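Local structure of Cj0977 (Campylobacter jejuni, 3BNV) at residues V77-I82 with R121-V125. The protein is a virulence factor under sigma28 control, not itself part of the flagellum, whose biochemical activity is unknown and whose chain has a hot-dog fold. Residues are numbered along the deposited sequence; the frame is centred on the assembly and turned at random.
Sequences VAQASI and RDVKV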
loop_
_atom_site.group_PDB
_atom_site.type_symbol
_atom_site.label_atom_id
_atom_site.label_comp_id
_atom_site.label_asym_id
_atom_site.label_seq_id
_atom_site.Cartn_x
_atom_site.Cartn_y
_atom_site.Cartn_z
ATOM N N VAL A 77 3.249 10.028 -2.718
ATOM C CA VAL A 77 3.648 11.386 -2.352
ATOM C C VAL A 77 5.033 11.440 -1.637
ATOM O O VAL A 77 5.778 12.402 -1.787
ATOM C CB VAL A 77 2.554 12.142 -1.570
ATOM C CG1 VAL A 77 2.533 11.736 -0.123
ATOM C CG2 VAL A 77 2.793 13.591 -1.636
ATOM N N ALA A 78 5.398 10.412 -0.882
ATOM C CA ALA A 78 6.768 10.356 -0.349
ATOM C C ALA A 78 7.794 10.394 -1.468
ATOM O O ALA A 78 8.757 11.160 -1.426
ATOM C CB ALA A 78 6.995 9.101 0.472
ATOM N N GLN A 79 7.617 9.545 -2.472
ATOM C CA GLN A 79 8.558 9.558 -3.570
ATOM C C GLN A 79 8.505 10.868 -4.319
ATOM O O GLN A 79 9.527 11.354 -4.755
ATOM C CB GLN A 79 8.333 8.395 -4.520
ATOM C CG GLN A 79 8.571 7.034 -3.892
ATOM C CD GLN A 79 8.822 5.988 -4.937
ATOM O OE1 GLN A 79 9.855 6.008 -5.590
ATOM N NE2 GLN A 79 7.880 5.083 -5.127
ATOM N N ALA A 80 7.331 11.480 -4.445
ATOM C CA ALA A 80 7.271 12.754 -5.147
ATOM C C ALA A 80 8.039 13.857 -4.418
ATOM O O ALA A 80 8.521 14.792 -5.045
ATOM C CB ALA A 80 5.875 13.157 -5.370
ATOM N N SER A 81 8.163 13.739 -3.103
ATOM C CA SER A 81 8.866 14.740 -2.306
ATOM C C SER A 81 10.361 14.742 -2.574
ATOM O O SER A 81 11.028 15.716 -2.302
ATOM C CB SER A 81 8.639 14.499 -0.817
ATOM O OG SER A 81 9.347 13.353 -0.389
ATOM N N ILE A 82 10.886 13.627 -3.070
ATOM C CA ILE A 82 12.291 13.514 -3.436
ATOM C C ILE A 82 12.458 13.724 -4.934
ATOM O O ILE A 82 13.422 14.315 -5.383
ATOM C CB ILE A 82 12.799 12.101 -3.123
ATOM C CG1 ILE A 82 12.640 11.842 -1.631
ATOM C CG2 ILE A 82 14.267 11.927 -3.601
ATOM C CD1 ILE A 82 13.023 13.052 -0.807
ATOM N N ARG A 121 16.796 8.641 2.130
ATOM C CA ARG A 121 16.047 9.759 2.695
ATOM C C ARG A 121 14.857 9.288 3.519
ATOM O O ARG A 121 14.157 8.328 3.129
ATOM C CB ARG A 121 15.484 10.611 1.564
ATOM C CG ARG A 121 16.409 10.862 0.422
ATOM C CD ARG A 121 17.469 11.894 0.795
ATOM N NE ARG A 121 16.886 13.012 1.518
ATOM C CZ ARG A 121 16.528 14.163 0.958
ATOM N NH1 ARG A 121 16.695 14.367 -0.335
ATOM N NH2 ARG A 121 16.012 15.124 1.702
ATOM N N ASP A 122 14.609 9.983 4.633
ATOM C CA ASP A 122 13.417 9.728 5.473
ATOM C C ASP A 122 12.348 10.769 5.153
ATOM O O ASP A 122 12.619 11.957 5.134
ATOM C CB ASP A 122 13.788 9.782 6.974
ATOM C CG ASP A 122 14.906 8.800 7.341
ATOM O OD1 ASP A 122 15.025 7.751 6.669
ATOM O OD2 ASP A 122 15.676 9.067 8.301
ATOM N N VAL A 123 11.132 10.323 4.910
ATOM C CA VAL A 123 10.055 11.226 4.537
ATOM C C VAL A 123 8.878 11.100 5.493
ATOM O O VAL A 123 8.393 10.003 5.761
ATOM C CB VAL A 123 9.588 10.923 3.109
ATOM C CG1 VAL A 123 8.406 11.836 2.714
ATOM C CG2 VAL A 123 10.753 11.063 2.137
ATOM N N LYS A 124 8.429 12.231 6.015
ATOM C CA LYS A 124 7.323 12.250 6.962
ATOM C C LYS A 124 6.048 12.523 6.148
ATOM O O LYS A 124 5.974 13.511 5.408
ATOM C CB LYS A 124 7.602 13.331 8.014
ATOM C CG LYS A 124 7.328 12.927 9.434
ATOM C CD LYS A 124 5.856 12.440 9.578
ATOM C CE LYS A 124 5.470 12.076 11.041
ATOM N NZ LYS A 124 5.726 10.628 11.373
ATOM N N VAL A 125 5.081 11.616 6.217
ATOM C CA VAL A 125 3.825 11.783 5.493
ATOM C C VAL A 125 2.647 11.864 6.473
ATOM O O VAL A 125 2.613 11.149 7.480
ATOM C CB VAL A 125 3.549 10.608 4.547
ATOM C CG1 VAL A 125 2.406 10.945 3.599
ATOM C CG2 VAL A 125 4.810 10.225 3.762
#
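Val123 and Ala78 meet where the long helix of the hot-dog fold, 67-82, lies on the curved antiparallel sheet that wraps it; their CA atoms stand 6.0 Å apart, the closest CA pair across the two segments. The segments 77-82 and 121-125 run obliquely against each other, with 126° between their axes. No hydrogen bond joins these two segments, so the junction rests on apolar packing. Val123 points its side chain at the helix. Its CB faces the methyl of Ala78, and Val123 CG1, anti to the backbone N (chi1 178°), reaches Ala78 CB at 3.8 Å and lies just as near to Ala78 CA. The other branch, Val123 CG2, runs toward Ile82 CD1, 4.2 Å away. Between the two branches sits Ser81 OG, 3.6 Å from Val123 CG1. That hydroxyl, although it abuts methyl groups, turns back along its own helix and donates to Ala78 O. Two residues on, Val125 divides its methyls the other way round: CG2 touches Ala78 CB, while Val125 and Val77 pass side by side, pointing opposite ways, with Val125 CG1 3.8 Å from Val77 CG1. Ala110 of the adjoining strand 105-112 touches both Val77 and Val123, and Ile139 on strand 132-143 packs on Ala78, which continues the apolar floor under the helix. At the partly exposed end of the contact, the Arg121 chain bends at chi2 and chi3 and folds round the tip of Ile82. Its guanidinium is held by NH2, which bonds to Asn45 OD1 and Leu113 O, while Ile82 CD1 covers one face, displaced toward the rim and 3.9 Å from Arg121 NH1.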